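Local coordinates for probable oxidoreductase protein (Rhizobium etli, PDB 4FB5) that is probably a nucleotide-dependent oxidoreductase of the GFO/IDH/MocA family, joining a Rossmann-type domain to a second domain built on a large mixed sheet, at residues 34-39 against 344-349; 123-128 against 210-215. One frame throughout, in Å; residues are numbered along the deposited sequence.

Overall arrangement
Two small, buried contacts illustrate how a Rossmann domain is held against the remainder of a GFO/IDH/MocA chain. Contact 1 sets helix 35-44, which follows the first strand of the parallel sheet, against helix 344-358 from late in the sequence. Contact 2 sets the loop after strand 120-123 of the same sheet against helix 206-221, which packs on the large mixed sheet. Both of its segments fall between those of contact 1 along the chain. The centres are about 15 Å apart, and Glu124 joins them: its OE1 forms a salt bridge with Lys346 NZ of contact 1. A helix and a loop that follow two separate strands of the Rossmann sheet thus each meet a helix from later in the chain.

Contact 1: 34-39 against 344-349; sequences GYMGKC and DLKIIE
Cys39 and Lys346 make the closest approach between the segments of helix 35-44 and helix 344-358, and they do so through a sulfur atom and the foot of a long aliphatic chain. Both CB atoms point across the gap, and the CA atoms of the pair, at 6.9 Å, are the nearest between the segments. With chi1 at -165°, SG is swung anti to the backbone N and reaches the lysine, lying 3.6 Å from Lys346 CB and 3.7 Å from Lys346 CG. The thiol therefore meets the methylene base of Lys346, not its charge. Beyond that base a bend at chi2 (68°) turns the rest of the chain toward Met36, a selenomethionine. Met36 SE stands 4.5 Å from Lys346 NZ in a loose approach.

The ammonium group finds its partners elsewhere. Glu124 OE1 forms a salt bridge with it and Asn153 OD1 a hydrogen bond, while within its own helix Glu349 OE1 is a long salt-bridge partner at 3.7 Å from Lys346 NZ. Two carboxylates round one buried amine would be expected to stabilise its positive charge. Gly34, at the N-cap of helix 35-44, belongs with Gly37 to a GxGxxG pattern running from the turn after strand 27-31 into the helix, consistent with the dinucleotide-binding turn of a Rossmann fold.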
loop_
_atom_site.group_PDB
_atom_site.type_symbol
_atom_site.label_atom_id
_atom_site.label_comp_id
_atom_site.label_asym_id
_atom_site.label_seq_id
_atom_site.Cartn_x
_atom_site.Cartn_y
_atom_site.Cartn_z
ATOM N N GLY A 34 20.075 22.363 19.013
ATOM C CA GLY A 34 19.539 21.015 18.886
ATOM C C GLY A 34 18.768 20.912 17.580
ATOM O O GLY A 34 18.725 21.871 16.791
ATOM N N TYR A 35 18.137 19.770 17.324
ATOM C CA TYR A 35 17.564 19.599 15.994
ATOM C C TYR A 35 16.749 20.788 15.494
ATOM O O TYR A 35 16.932 21.251 14.385
ATOM C CB TYR A 35 16.724 18.338 15.820
ATOM C CG TYR A 35 16.238 18.335 14.382
ATOM C CD1 TYR A 35 17.180 18.474 13.315
ATOM C CD2 TYR A 35 14.853 18.278 14.059
ATOM C CE1 TYR A 35 16.766 18.536 11.986
ATOM C CE2 TYR A 35 14.439 18.336 12.710
ATOM C CZ TYR A 35 15.409 18.468 11.689
ATOM O OH TYR A 35 15.040 18.522 10.366
HETATM N N MSE A 36 15.826 21.271 16.295
HETATM C CA MSE A 36 15.009 22.334 15.792
HETATM C C MSE A 36 15.839 23.586 15.446
HETATM O O MSE A 36 15.516 24.316 14.500
HETATM C CB MSE A 36 13.841 22.587 16.729
HETATM C CG MSE A 36 12.500 22.557 16.006
HETATM SE SE MSE A 36 12.080 21.001 14.846
HETATM C CE MSE A 36 11.538 19.724 16.256
ATOM N N GLY A 37 16.949 23.807 16.139
ATOM C CA GLY A 37 17.796 24.948 15.795
ATOM C C GLY A 37 18.369 24.779 14.404
ATOM O O GLY A 37 18.346 25.709 13.565
ATOM N N LYS A 38 18.877 23.577 14.155
ATOM C CA LYS A 38 19.439 23.227 12.852
ATOM C C LYS A 38 18.440 23.436 11.724
ATOM O O LYS A 38 18.764 23.944 10.679
ATOM C CB LYS A 38 19.905 21.777 12.848
ATOM C CG LYS A 38 20.677 21.428 11.602
ATOM C CD LYS A 38 21.573 20.245 11.824
ATOM C CE LYS A 38 21.937 19.675 10.490
ATOM N NZ LYS A 38 22.924 18.619 10.682
ATOM N N CYS A 39 17.213 23.046 11.969
ATOM C CA CYS A 39 16.184 23.141 10.995
ATOM C C CYS A 39 15.741 24.596 10.718
ATOM O O CYS A 39 15.636 24.987 9.556
ATOM C CB CYS A 39 15.029 22.258 11.446
ATOM S SG CYS A 39 13.839 21.931 10.153
ATOM N N ASP A 344 11.849 20.513 4.165
ATOM C CA ASP A 344 11.194 21.367 3.208
ATOM C C ASP A 344 9.993 22.116 3.838
ATOM O O ASP A 344 9.701 23.276 3.489
ATOM C CB ASP A 344 10.880 20.594 1.924
ATOM C CG ASP A 344 12.187 20.129 1.167
ATOM O OD1 ASP A 344 13.203 20.889 1.198
ATOM O OD2 ASP A 344 12.203 19.016 0.541
ATOM N N LEU A 345 9.340 21.494 4.813
ATOM C CA LEU A 345 8.201 22.121 5.462
ATOM C C LEU A 345 8.581 23.295 6.348
ATOM O O LEU A 345 7.750 24.142 6.637
ATOM C CB LEU A 345 7.476 21.117 6.336
ATOM C CG LEU A 345 7.028 19.807 5.714
ATOM C CD1 LEU A 345 6.607 18.914 6.836
ATOM C CD2 LEU A 345 5.892 20.028 4.753
ATOM N N LYS A 346 9.820 23.325 6.822
ATOM C CA LYS A 346 10.250 24.424 7.645
ATOM C C LYS A 346 10.564 25.639 6.779
ATOM O O LYS A 346 10.350 26.765 7.219
ATOM C CB LYS A 346 11.455 24.066 8.510
ATOM C CG LYS A 346 11.414 24.712 9.917
ATOM C CD LYS A 346 10.290 24.116 10.769
ATOM C CE LYS A 346 10.067 24.839 12.094
ATOM N NZ LYS A 346 9.281 23.972 13.066
ATOM N N ILE A 347 11.037 25.410 5.557
ATOM C CA ILE A 347 11.349 26.475 4.606
ATOM C C ILE A 347 10.068 27.233 4.219
ATOM O O ILE A 347 10.030 28.464 4.202
ATOM C CB ILE A 347 11.987 25.893 3.326
ATOM C CG1 ILE A 347 13.337 25.248 3.617
ATOM C CG2 ILE A 347 12.094 26.949 2.248
ATOM C CD1 ILE A 347 13.959 24.524 2.415
ATOM N N ILE A 348 9.009 26.486 3.916
ATOM C CA ILE A 348 7.710 27.065 3.599
ATOM C C ILE A 348 7.200 27.860 4.806
ATOM O O ILE A 348 6.786 29.004 4.675
ATOM C CB ILE A 348 6.752 25.951 3.226
ATOM C CG1 ILE A 348 7.163 25.359 1.881
ATOM C CG2 ILE A 348 5.328 26.429 3.205
ATOM C CD1 ILE A 348 6.643 23.951 1.618
ATOM N N GLU A 349 7.243 27.274 5.996
ATOM C CA GLU A 349 6.845 28.016 7.203
ATOM C C GLU A 349 7.671 29.314 7.383
ATOM O O GLU A 349 7.135 30.345 7.709
ATOM C CB GLU A 349 6.975 27.127 8.430
ATOM C CG GLU A 349 6.552 27.792 9.714
ATOM C CD GLU A 349 6.526 26.829 10.884
ATOM O OE1 GLU A 349 7.532 26.841 11.632
ATOM O OE2 GLU A 349 5.516 26.065 11.040
#

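Contact 2: 123-128 against 210-215; sequences CEKPMA and FAVHPL
The imidazole of His213 is the flat group here, and Lys125 comes to it obliquely, its CE 3.7 Å and its CD 3.9 Å from His213 NE2. Tyr154 adds an edge-to-face ring contact, and Met182 of strand 175-183 also packs against the histidine. The setting is the junction of the two domains in a GFO/IDH/MocA fold: the loop leaving strand 120-123 of the Rossmann sheet, with a cis peptide bond between Lys125 and Pro126, faces helix 206-221. Glu124, Lys125 and Pro126 are consistent with the Glu-Lys-Pro signature of this family, whose lysine is often catalytic in relatives.

The lysine side chain runs at about a right angle to that of His213, so its CD and CE pass the NE2 corner of the ring. A bend at chi2 (-84°) turns the chain after CG, and another at chi4 sets the direction of its end. The amine forms a salt bridge with Asp209, just ahead of the segment 210-215, and Lys125 NZ remains 4.6 Å from His213 NE2. On the preceding residue of the helix, Val212 uses one methyl group for the contact: its CG2 rests 3.8 Å from Lys125 CG.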
loop_
_atom_site.group_PDB
_atom_site.type_symbol
_atom_site.label_atom_id
_atom_site.label_comp_id
_atom_site.label_asym_id
_atom_site.label_seq_id
_atom_site.Cartn_x
_atom_site.Cartn_y
_atom_site.Cartn_z
ATOM N N CYS A 123 8.746 30.696 17.169
ATOM C CA CYS A 123 8.903 29.918 18.364
ATOM C C CYS A 123 8.426 28.509 18.105
ATOM O O CYS A 123 7.399 28.314 17.454
ATOM C CB CYS A 123 8.090 30.549 19.476
ATOM S SG CYS A 123 8.316 29.813 21.114
ATOM N N GLU A 124 9.169 27.535 18.612
ATOM C CA GLU A 124 8.757 26.154 18.539
ATOM C C GLU A 124 7.589 25.949 19.447
ATOM O O GLU A 124 7.430 26.663 20.436
ATOM C CB GLU A 124 9.899 25.194 18.897
ATOM C CG GLU A 124 10.821 24.946 17.725
ATOM C CD GLU A 124 10.046 24.627 16.444
ATOM O OE1 GLU A 124 10.335 25.251 15.397
ATOM O OE2 GLU A 124 9.132 23.746 16.492
ATOM N N LYS A 125 6.755 24.988 19.084
ATOM C CA LYS A 125 5.655 24.599 19.917
ATOM C C LYS A 125 6.271 23.965 21.174
ATOM O O LYS A 125 7.393 23.481 21.117
ATOM C CB LYS A 125 4.758 23.657 19.125
ATOM C CG LYS A 125 4.711 22.217 19.590
ATOM C CD LYS A 125 5.819 21.309 19.083
ATOM C CE LYS A 125 5.545 19.923 19.622
ATOM N NZ LYS A 125 6.748 19.320 20.191
ATOM N N PRO A 126 5.589 24.046 22.333
ATOM C CA PRO A 126 4.351 24.743 22.563
ATOM C C PRO A 126 4.691 26.171 23.002
ATOM O O PRO A 126 5.848 26.618 22.845
ATOM C CB PRO A 126 3.735 23.951 23.736
ATOM C CG PRO A 126 4.645 22.758 23.974
ATOM C CD PRO A 126 5.961 23.348 23.567
HETATM N N MSE A 127 3.694 26.889 23.509
HETATM C CA MSE A 127 3.950 28.210 24.025
HETATM C C MSE A 127 4.481 28.090 25.424
HETATM O O MSE A 127 5.588 28.542 25.685
HETATM C CB MSE A 127 2.703 29.061 23.987
HETATM C CG MSE A 127 2.348 29.407 22.595
HETATM SE SE MSE A 127 0.615 30.210 22.474
HETATM C CE MSE A 127 1.260 32.027 22.587
ATOM N N ALA A 128 3.705 27.469 26.314
ATOM C CA ALA A 128 4.142 27.235 27.700
ATOM C C ALA A 128 3.344 26.065 28.264
ATOM O O ALA A 128 2.292 25.737 27.733
ATOM C CB ALA A 128 3.944 28.480 28.546
ATOM N N PHE A 210 2.240 15.912 21.092
ATOM C CA PHE A 210 1.760 15.386 19.849
ATOM C C PHE A 210 0.422 15.982 19.437
ATOM O O PHE A 210 0.247 16.288 18.256
ATOM C CB PHE A 210 1.586 13.864 19.960
ATOM C CG PHE A 210 2.865 13.057 19.694
ATOM C CD1 PHE A 210 4.143 13.633 19.853
ATOM C CD2 PHE A 210 2.781 11.696 19.317
ATOM C CE1 PHE A 210 5.320 12.874 19.622
ATOM C CE2 PHE A 210 3.932 10.937 19.079
ATOM C CZ PHE A 210 5.210 11.528 19.234
ATOM N N ALA A 211 -0.527 16.128 20.376
ATOM C CA ALA A 211 -1.916 16.484 20.024
ATOM C C ALA A 211 -2.046 17.859 19.361
ATOM O O ALA A 211 -2.982 18.103 18.552
ATOM C CB ALA A 211 -2.840 16.373 21.235
ATOM N N VAL A 212 -1.082 18.731 19.660
ATOM C CA VAL A 212 -1.103 20.094 19.134
ATOM C C VAL A 212 -0.946 20.146 17.614
ATOM O O VAL A 212 -1.559 21.001 16.940
ATOM C CB VAL A 212 -0.098 21.028 19.887
ATOM C CG1 VAL A 212 -0.529 21.177 21.313
ATOM C CG2 VAL A 212 1.320 20.470 19.883
ATOM N N HIS A 213 -0.155 19.225 17.065
ATOM C CA HIS A 213 -0.058 19.104 15.624
ATOM C C HIS A 213 -1.401 18.721 14.975
ATOM O O HIS A 213 -1.938 19.462 14.124
ATOM C CB HIS A 213 1.031 18.115 15.266
ATOM C CG HIS A 213 2.398 18.615 15.558
ATOM N ND1 HIS A 213 2.905 19.763 14.985
ATOM C CD2 HIS A 213 3.375 18.122 16.350
ATOM C CE1 HIS A 213 4.130 19.969 15.432
ATOM N NE2 HIS A 213 4.439 18.986 16.261
ATOM N N PRO A 214 -1.947 17.551 15.341
ATOM C CA PRO A 214 -3.251 17.255 14.758
ATOM C C PRO A 214 -4.273 18.368 15.014
ATOM O O PRO A 214 -5.051 18.683 14.128
ATOM C CB PRO A 214 -3.655 15.928 15.417
ATOM C CG PRO A 214 -2.543 15.514 16.321
ATOM C CD PRO A 214 -1.348 16.368 15.978
ATOM N N LEU A 215 -4.276 18.989 16.195
ATOM C CA LEU A 215 -5.203 20.115 16.370
ATOM C C LEU A 215 -4.798 21.268 15.472
ATOM O O LEU A 215 -5.668 21.928 14.882
ATOM C CB LEU A 215 -5.276 20.634 17.792
ATOM C CG LEU A 215 -5.528 19.706 18.948
ATOM C CD1 LEU A 215 -5.549 20.600 20.146
ATOM C CD2 LEU A 215 -6.842 18.936 18.808
#